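Local structure of macrolide 2'-phosphotransferase MphH (Brachybacterium faecium, 5UXD) at residues F39-A42 with G46-V49; D82-T87 with A92-P97; H203-D208 with A213-T218. The protein probably inactivates macrolide antibiotics by transferring a phosphate from a guanine nucleotide to their 2'-hydroxyl, and is captured here with azithromycin bound. All blocks are in the same frame, centred on the assembly; numbering follows the deposited sequence. Where two conformers were deposited one is given.

Overall arrangement
Three antiparallel hairpin contacts follow one another along the chain, none enclosing or crossing another. Interaction 1 closes the turn between strands 35-42 and 47-53; interaction 2 closes the next hairpin, strands 85-86 and 91-94, after helix 59-72 has intervened; interaction 3, far later in sequence, closes the hairpin of strands 204-207 and 210-214. The first two share one sheet: Val-49 N lies 2.9 Å from Tyr-93 O, a probable hydrogen bond, and their centres are about 10 Å apart. Interaction 2 reaches the second sheet through packing, Leu-96 CB on Leu-205 CD1 at 3.6 Å. Interactions 1 and 3 do not touch, their nearest atoms being about 8 Å apart.

Interaction 1: residues F39-A42 with G46-V49; sequences FARA and GDWV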
loop_
_atom_site.group_PDB
_atom_site.type_symbol
_atom_site.label_atom_id
_atom_site.label_comp_id
_atom_site.label_asym_id
_atom_site.label_seq_id
_atom_site.Cartn_x
_atom_site.Cartn_y
_atom_site.Cartn_z
ATOM N N PHE A 39 12.242 11.798 -12.363
ATOM C CA PHE A 39 11.136 12.299 -13.167
ATOM C C PHE A 39 11.692 13.181 -14.273
ATOM O O PHE A 39 12.536 14.042 -14.012
ATOM C CB PHE A 39 10.154 13.128 -12.330
ATOM C CG PHE A 39 9.772 12.490 -11.030
ATOM C CD1 PHE A 39 8.716 11.602 -10.968
ATOM C CD2 PHE A 39 10.469 12.782 -9.868
ATOM C CE1 PHE A 39 8.360 11.015 -9.771
ATOM C CE2 PHE A 39 10.114 12.200 -8.660
ATOM C CZ PHE A 39 9.063 11.315 -8.613
ATOM N N ALA A 40 11.202 12.995 -15.500
ATOM C CA ALA A 40 11.630 13.860 -16.591
ATOM C C ALA A 40 10.545 13.899 -17.652
ATOM O O ALA A 40 9.677 13.026 -17.707
ATOM C CB ALA A 40 12.953 13.382 -17.218
ATOM N N ARG A 41 10.619 14.916 -18.499
ATOM C CA ARG A 41 9.778 14.984 -19.684
ATOM C C ARG A 41 10.512 14.365 -20.866
ATOM O O ARG A 41 11.714 14.580 -21.048
ATOM C CB ARG A 41 9.381 16.426 -19.989
ATOM C CG ARG A 41 8.237 16.559 -20.984
ATOM C CD ARG A 41 7.746 17.998 -21.097
ATOM N NE ARG A 41 8.015 18.784 -19.896
ATOM C CZ ARG A 41 7.120 19.035 -18.946
ATOM N NH1 ARG A 41 5.884 18.554 -19.039
ATOM N NH2 ARG A 41 7.464 19.767 -17.896
ATOM N N ALA A 42 9.789 13.577 -21.658
ATOM C CA ALA A 42 10.383 13.020 -22.862
ATOM C C ALA A 42 10.368 14.056 -23.986
ATOM O O ALA A 42 9.662 15.067 -23.929
ATOM C CB ALA A 42 9.652 11.745 -23.283
ATOM N N GLY A 46 5.812 13.964 -23.167
ATOM C CA GLY A 46 5.196 13.175 -22.114
ATOM C C GLY A 46 6.034 13.143 -20.847
ATOM O O GLY A 46 7.265 13.143 -20.885
ATOM N N ASP A 47 5.348 13.115 -19.702
ATOM C CA ASP A 47 6.006 13.028 -18.403
ATOM C C ASP A 47 6.245 11.573 -18.017
ATOM O O ASP A 47 5.368 10.722 -18.188
ATOM C CB ASP A 47 5.169 13.712 -17.320
ATOM C CG ASP A 47 5.080 15.212 -17.511
ATOM O OD1 ASP A 47 3.977 15.769 -17.330
ATOM O OD2 ASP A 47 6.112 15.834 -17.841
ATOM N N TRP A 48 7.428 11.305 -17.458
ATOM C CA TRP A 48 7.871 9.951 -17.161
ATOM C C TRP A 48 8.366 9.853 -15.726
ATOM O O TRP A 48 8.868 10.826 -15.154
ATOM C CB TRP A 48 8.991 9.515 -18.128
ATOM C CG TRP A 48 8.476 9.093 -19.469
ATOM C CD1 TRP A 48 8.185 9.898 -20.530
ATOM C CD2 TRP A 48 8.163 7.751 -19.880
ATOM N NE1 TRP A 48 7.714 9.141 -21.578
ATOM C CE2 TRP A 48 7.687 7.823 -21.201
ATOM C CE3 TRP A 48 8.232 6.503 -19.250
ATOM C CZ2 TRP A 48 7.301 6.694 -21.919
ATOM C CZ3 TRP A 48 7.849 5.376 -19.961
ATOM C CH2 TRP A 48 7.385 5.483 -21.284
ATOM N N VAL A 49 8.212 8.662 -15.153
ATOM C CA VAL A 49 8.823 8.281 -13.885
ATOM C C VAL A 49 9.828 7.169 -14.158
ATOM O O VAL A 49 9.536 6.219 -14.899
ATOM C CB VAL A 49 7.761 7.814 -12.867
ATOM C CG1 VAL A 49 8.411 7.457 -11.526
ATOM C CG2 VAL A 49 6.691 8.886 -12.687
#
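Ala-42 N donates to Gly-46 O at 2.7 Å, an almost straight bond (173° at the hydrogen) that closes the hairpin at its turn. Further from the turn, Ala-40 and Trp-48 form a hydrogen-bonded antiparallel pair: Trp-48 N gives to Ala-40 O at 2.8 Å, and Ala-40 N returns a longer bond to Trp-48 O at 3.2 Å. Arg-41 and Asp-47, a non-hydrogen-bonded pair, lie alongside each other and add a salt bridge, Arg-41 NH1 to Asp-47 OD2 at 3.0 Å. The oxygen sits over a face of the guanidinium, whose plane is 65° from that of the carboxylate, so the attraction is between charges, with no N-H directed at it. A bend at chi3 (-25°) turns the arginine's end back over the acid. On the same face, Val-49 CG2 meets the edge of the Phe-39 ring, 3.8 Å from Phe-39 CD1. Ala-42 CB, directed at the partner strand, rests 3.6 Å from Trp-48 CD1 of the indole. Ala-42 also touches bound azithromycin. In the N-terminal sheet of this kinase-like fold, strand 47-53 neighbours strand 91-94, with Trp-48 packed on Ala-92 and Pro-94, while strand 35-42 pairs on its other side with strands 21-22 and 26-29.

Interaction 2: residues D82-T87 with A92-P97; sequences DWRIST and AYPLLP
Trp-83 and Tyr-93 point the same way, and their rings run nearly parallel, the five-membered ring of Trp-83 tilted 20° from the phenol ring. With the planes so close to parallel, a centroid separation of 5.1 Å and a closest touch at one corner, Trp-83 CD1 to Tyr-93 CD1 at 3.5 Å, mean the rings are slid apart and barely overlap. With chi1 at 53°, Tyr-93 CG stands between its backbone N and carbonyl carbon, which brings the ring beside the indole. A second flat group is the Arg-84 guanidinium: Pro-94 CG lies over one face, displaced toward the rim, and the Asp-82 carboxylate carbon lies at its edge in the plane. Arg-84 NE and Asp-82 OD2 form a salt bridge, but the modelled separation is implausibly short and its geometry doubtful. A water joins the two segments, accepting from Asp-82 N and donating to Pro-94 O. On the backbone, Ala-92 N gives a sound bond to Ile-85 O at 2.9 Å, whereas Ala-92 O receives two weak ones, from Arg-84 N and Ile-85 N. Ile-85 CD1 packs on Ala-92 CB at 3.9 Å. Two residues facing one across the strands make a classic beta bulge, here in the hairpin 85-86/91-94. Residues 92-97 include Tyr-93 and Leu-96, both seen to bind GDP in this protein, which places the bulged hairpin beside the nucleotide site of a kinase-like fold.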
loop_
_atom_site.group_PDB
_atom_site.type_symbol
_atom_site.label_atom_id
_atom_site.label_comp_id
_atom_site.label_asym_id
_atom_site.label_seq_id
_atom_site.Cartn_x
_atom_site.Cartn_y
_atom_site.Cartn_z
ATOM N N ASP A 82 1.876 1.973 -15.741
ATOM C CA ASP A 82 1.971 1.213 -16.983
ATOM C C ASP A 82 3.454 1.080 -17.324
ATOM O O ASP A 82 4.025 1.938 -17.995
ATOM C CB ASP A 82 1.184 1.912 -18.097
ATOM C CG ASP A 82 1.375 1.267 -19.463
ATOM O OD1 ASP A 82 1.631 0.046 -19.527
ATOM O OD2 ASP A 82 1.245 1.986 -20.481
ATOM N N TRP A 83 4.074 -0.012 -16.869
ATOM C CA TRP A 83 5.521 -0.184 -17.000
ATOM C C TRP A 83 5.864 -0.468 -18.455
ATOM O O TRP A 83 5.726 -1.595 -18.930
ATOM C CB TRP A 83 6.013 -1.315 -16.105
ATOM C CG TRP A 83 5.952 -1.020 -14.648
ATOM C CD1 TRP A 83 5.377 0.066 -14.048
ATOM C CD2 TRP A 83 6.494 -1.825 -13.587
ATOM N NE1 TRP A 83 5.526 -0.023 -12.687
ATOM C CE2 TRP A 83 6.215 -1.166 -12.380
ATOM C CE3 TRP A 83 7.198 -3.036 -13.549
ATOM C CZ2 TRP A 83 6.600 -1.681 -11.136
ATOM C CZ3 TRP A 83 7.593 -3.541 -12.318
ATOM C CH2 TRP A 83 7.295 -2.862 -11.129
ATOM N N ARG A 84 6.325 0.547 -19.173
ATOM C CA ARG A 84 6.706 0.342 -20.562
ATOM C C ARG A 84 8.139 -0.144 -20.712
ATOM O O ARG A 84 8.501 -0.637 -21.788
ATOM C CB ARG A 84 6.501 1.628 -21.360
ATOM C CG ARG A 84 5.224 2.364 -21.023
ATOM C CD ARG A 84 4.060 1.857 -21.856
ATOM N NE ARG A 84 3.032 2.881 -22.047
ATOM C CZ ARG A 84 3.154 3.928 -22.857
ATOM N NH1 ARG A 84 4.257 4.091 -23.574
ATOM N NH2 ARG A 84 2.169 4.814 -22.959
ATOM N N ILE A 85 8.953 0.011 -19.666
ATOM C CA ILE A 85 10.303 -0.540 -19.574
ATOM C C ILE A 85 10.397 -1.228 -18.215
ATOM O O ILE A 85 10.057 -0.623 -17.189
ATOM C CB ILE A 85 11.385 0.550 -19.723
ATOM C CG1 ILE A 85 11.258 1.294 -21.067
ATOM C CG2 ILE A 85 12.787 -0.049 -19.597
ATOM C CD1 ILE A 85 11.921 2.650 -21.045
ATOM N N SER A 86 10.820 -2.496 -18.207
ATOM C CA SER A 86 11.014 -3.249 -16.959
ATOM C C SER A 86 12.243 -4.147 -17.103
ATOM O O SER A 86 12.159 -5.243 -17.675
ATOM C CB SER A 86 9.779 -4.060 -16.592
ATOM O OG SER A 86 9.951 -4.650 -15.317
ATOM N N THR A 87 13.380 -3.685 -16.569
ATOM C CA THR A 87 14.653 -4.390 -16.690
ATOM C C THR A 87 15.372 -4.352 -15.349
ATOM O O THR A 87 14.929 -3.698 -14.404
ATOM C CB THR A 87 15.564 -3.772 -17.774
ATOM O OG1 THR A 87 16.026 -2.493 -17.324
ATOM C CG2 THR A 87 14.822 -3.602 -19.101
ATOM N N ALA A 92 10.376 2.031 -16.026
ATOM C CA ALA A 92 9.915 3.360 -16.424
ATOM C C ALA A 92 8.452 3.326 -16.833
ATOM O O ALA A 92 8.014 2.397 -17.514
ATOM C CB ALA A 92 10.742 3.924 -17.581
ATOM N N TYR A 93 7.702 4.359 -16.455
ATOM C CA TYR A 93 6.296 4.403 -16.836
ATOM C C TYR A 93 5.828 5.848 -16.914
ATOM O O TYR A 93 6.391 6.725 -16.254
ATOM C CB TYR A 93 5.430 3.605 -15.849
ATOM C CG TYR A 93 5.614 3.976 -14.398
ATOM C CD1 TYR A 93 6.581 3.349 -13.618
ATOM C CD2 TYR A 93 4.814 4.946 -13.802
ATOM C CE1 TYR A 93 6.747 3.686 -12.290
ATOM C CE2 TYR A 93 4.976 5.285 -12.476
ATOM C CZ TYR A 93 5.946 4.652 -11.727
ATOM O OH TYR A 93 6.112 4.982 -10.405
ATOM N N PRO A 94 4.791 6.125 -17.708
ATOM C CA PRO A 94 4.242 7.485 -17.758
ATOM C C PRO A 94 3.733 7.941 -16.398
ATOM O O PRO A 94 3.139 7.167 -15.639
ATOM C CB PRO A 94 3.100 7.372 -18.775
ATOM C CG PRO A 94 3.473 6.204 -19.642
ATOM C CD PRO A 94 4.192 5.241 -18.725
ATOM N N LEU A 95 3.975 9.220 -16.097
ATOM C CA LEU A 95 3.448 9.827 -14.886
ATOM C C LEU A 95 1.925 9.769 -14.894
ATOM O O LEU A 95 1.277 10.104 -15.893
ATOM C CB LEU A 95 3.927 11.279 -14.774
ATOM C CG LEU A 95 3.479 12.049 -13.527
ATOM C CD1 LEU A 95 4.236 11.564 -12.301
ATOM C CD2 LEU A 95 3.665 13.557 -13.708
ATOM N N LEU A 96 1.368 9.321 -13.808
ATOM C CA LEU A 96 -0.078 9.288 -13.692
ATOM C C LEU A 96 -0.631 10.670 -13.346
ATOM O O LEU A 96 0.002 11.433 -12.616
ATOM C CB LEU A 96 -0.480 8.279 -12.630
ATOM C CG LEU A 96 -0.151 6.860 -13.098
ATOM C CD1 LEU A 96 -0.611 5.826 -12.107
ATOM C CD2 LEU A 96 -0.801 6.627 -14.458
ATOM N N PRO A 97 -1.813 11.008 -13.851
ATOM C CA PRO A 97 -2.394 12.322 -13.561
ATOM C C PRO A 97 -2.979 12.406 -12.156
ATOM O O PRO A 97 -3.359 11.407 -11.543
ATOM C CB PRO A 97 -3.495 12.450 -14.619
ATOM C CG PRO A 97 -3.967 11.040 -14.795
ATOM C CD PRO A 97 -2.722 10.177 -14.665
HETATM O O HOH W 1 1.847 4.878 -16.117
#

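Interaction 3: residues H203-D208 with A213-T218; sequences HTLVED and AVLDWT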
loop_
_atom_site.group_PDB
_atom_site.type_symbol
_atom_site.label_atom_id
_atom_site.label_comp_id
_atom_site.label_asym_id
_atom_site.label_seq_id
_atom_site.Cartn_x
_atom_site.Cartn_y
_atom_site.Cartn_z
ATOM N N HIS A 203 -1.191 6.646 -1.017
ATOM C CA HIS A 203 -1.065 5.741 -2.152
ATOM C C HIS A 203 -2.160 5.952 -3.190
ATOM O O HIS A 203 -2.406 5.072 -4.020
ATOM C CB HIS A 203 -1.048 4.295 -1.671
ATOM C CG HIS A 203 0.170 3.963 -0.877
ATOM N ND1 HIS A 203 0.143 3.156 0.235
ATOM C CD2 HIS A 203 1.458 4.360 -1.027
ATOM C CE1 HIS A 203 1.367 3.050 0.729
ATOM N NE2 HIS A 203 2.183 3.774 -0.018
ATOM N N THR A 204 -2.843 7.086 -3.140
ATOM C CA THR A 204 -3.808 7.445 -4.161
ATOM C C THR A 204 -3.381 8.745 -4.834
ATOM O O THR A 204 -2.569 9.517 -4.311
ATOM C CB THR A 204 -5.225 7.592 -3.580
ATOM O OG1 THR A 204 -5.281 8.752 -2.740
ATOM C CG2 THR A 204 -5.623 6.362 -2.759
ATOM N N LEU A 205 -3.907 8.962 -6.031
ATOM C CA LEU A 205 -3.919 10.299 -6.592
ATOM C C LEU A 205 -5.366 10.724 -6.730
ATOM O O LEU A 205 -6.237 9.900 -7.057
ATOM C CB LEU A 205 -3.208 10.379 -7.946
ATOM C CG LEU A 205 -1.821 9.735 -8.023
ATOM C CD1 LEU A 205 -1.301 9.731 -9.448
ATOM C CD2 LEU A 205 -0.858 10.450 -7.100
ATOM N N VAL A 206 -5.605 11.997 -6.450
ATOM C CA VAL A 206 -6.964 12.507 -6.375
ATOM C C VAL A 206 -7.132 13.678 -7.326
ATOM O O VAL A 206 -6.200 14.448 -7.590
ATOM C CB VAL A 206 -7.367 12.923 -4.939
ATOM C CG1 VAL A 206 -7.509 11.694 -4.039
ATOM C CG2 VAL A 206 -6.370 13.911 -4.364
ATOM N N GLU A 207 -8.342 13.784 -7.860
ATOM C CA GLU A 207 -8.773 14.936 -8.641
ATOM C C GLU A 207 -10.207 15.241 -8.235
ATOM O O GLU A 207 -11.075 14.370 -8.350
ATOM C CB GLU A 207 -8.675 14.657 -10.146
ATOM C CG GLU A 207 -7.247 14.436 -10.659
ATOM C CD GLU A 207 -7.160 14.406 -12.178
ATOM O OE1 GLU A 207 -8.207 14.245 -12.838
ATOM O OE2 GLU A 207 -6.043 14.550 -12.717
ATOM N N ASP A 208 -10.450 16.459 -7.747
ATOM C CA ASP A 208 -11.769 16.858 -7.255
ATOM C C ASP A 208 -12.281 15.887 -6.191
ATOM O O ASP A 208 -13.450 15.496 -6.186
ATOM C CB ASP A 208 -12.769 16.987 -8.404
ATOM C CG ASP A 208 -12.461 18.163 -9.314
ATOM O OD1 ASP A 208 -11.791 19.109 -8.850
ATOM O OD2 ASP A 208 -12.897 18.149 -10.484
ATOM N N ALA A 213 -6.043 7.439 -9.478
ATOM C CA ALA A 213 -4.995 6.442 -9.653
ATOM C C ALA A 213 -4.635 5.875 -8.294
ATOM O O ALA A 213 -4.756 6.559 -7.274
ATOM C CB ALA A 213 -3.752 7.039 -10.326
ATOM N N VAL A 214 -4.167 4.628 -8.294
ATOM C CA VAL A 214 -3.693 3.967 -7.089
ATOM C C VAL A 214 -2.287 3.444 -7.356
ATOM O O VAL A 214 -2.028 2.825 -8.399
ATOM C CB VAL A 214 -4.649 2.842 -6.644
ATOM C CG1 VAL A 214 -4.107 2.120 -5.416
ATOM C CG2 VAL A 214 -6.028 3.435 -6.339
ATOM N N LEU A 215 -1.380 3.722 -6.426
ATOM C CA LEU A 215 0.042 3.467 -6.593
ATOM C C LEU A 215 0.536 2.467 -5.557
ATOM O O LEU A 215 -0.183 2.086 -4.626
ATOM C CB LEU A 215 0.849 4.762 -6.467
ATOM C CG LEU A 215 0.223 6.040 -7.017
ATOM C CD1 LEU A 215 0.908 7.252 -6.419
ATOM C CD2 LEU A 215 0.320 6.058 -8.536
ATOM N N ASP A 216 1.799 2.061 -5.737
ATOM C CA ASP A 216 2.588 1.256 -4.797
ATOM C C ASP A 216 1.858 -0.032 -4.416
ATOM O O ASP A 216 1.363 -0.198 -3.309
ATOM C CB ASP A 216 2.956 2.085 -3.553
ATOM C CG ASP A 216 3.501 3.468 -3.931
ATOM O OD1 ASP A 216 4.433 3.581 -4.746
ATOM O OD2 ASP A 216 2.991 4.453 -3.371
ATOM N N TRP A 217 1.939 -0.965 -5.364
ATOM C CA TRP A 217 1.238 -2.241 -5.293
ATOM C C TRP A 217 2.096 -3.378 -4.732
ATOM O O TRP A 217 1.769 -4.553 -4.946
ATOM C CB TRP A 217 0.717 -2.608 -6.688
ATOM C CG TRP A 217 -0.444 -1.742 -7.100
ATOM C CD1 TRP A 217 -0.386 -0.559 -7.781
ATOM C CD2 TRP A 217 -1.824 -1.976 -6.818
ATOM N NE1 TRP A 217 -1.653 -0.047 -7.946
ATOM C CE2 TRP A 217 -2.553 -0.899 -7.365
ATOM C CE3 TRP A 217 -2.517 -2.997 -6.176
ATOM C CZ2 TRP A 217 -3.939 -0.817 -7.287
ATOM C CZ3 TRP A 217 -3.894 -2.908 -6.080
ATOM C CH2 TRP A 217 -4.593 -1.827 -6.632
ATOM N N THR A 218 3.184 -3.071 -4.015
ATOM C CA THR A 218 4.026 -4.160 -3.509
ATOM C C THR A 218 3.391 -4.928 -2.348
ATOM O O THR A 218 3.815 -6.052 -2.073
ATOM C CB THR A 218 5.410 -3.644 -3.089
ATOM O OG1 THR A 218 5.282 -2.554 -2.164
ATOM C CG2 THR A 218 6.188 -3.177 -4.318
#
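Ala-213 O accepts the shortest sound bond of this contact, from Leu-205 N at 2.8 Å and 167° at the hydrogen. The same oxygen also receives a CA-H...O contact from Thr-204 CA. The reciprocal bond of this antiparallel pair, Ala-213 N to Leu-205 O, is weak at 3.5 Å. Two residues along, Leu-215 N donates to His-203 O at 2.9 Å in a nearly straight bond (173°), and Val-214 CA makes a CA-H...O contact to that oxygen. Thr-204 and Val-214 form the intervening non-hydrogen-bonded pair. These bonds close the hairpin of strands 204-207 and 210-214, the latter being an outermost strand of a four-stranded antiparallel sheet. At the open end of the hairpin, away from its turn, His-203 and Asp-216 come together, both seen to bind magnesium in a structure of this protein; no metal is bound here, and the detailed fit of the two groups in this model is doubtful. The arrangement is consistent with the catalytic and metal-binding loops of the kinase-like phosphotransferases, separated by a short hairpin. His-203 ND1 is engaged elsewhere, by Glu-198 O.

On the face of the hairpin carrying Leu-205 and Ala-213, the apolar packing centres on Leu-205. With its CG anti to the carbonyl carbon (chi1 -49°), its two methyls divide between partners: Leu-205 CD1 lies 3.7 Å from Ala-213 CB, while Leu-205 CD2 meets Leu-215 CD1 at an equal 3.7 Å. Leu-96, which contacts GDP in a structure of this protein, packs against both leucines. Within 213-218, Trp-217 NE1 donates to Val-214 O at 2.9 Å from above the carbonyl plane, tying the indole to the strand end while its ring packs on helix 59-72.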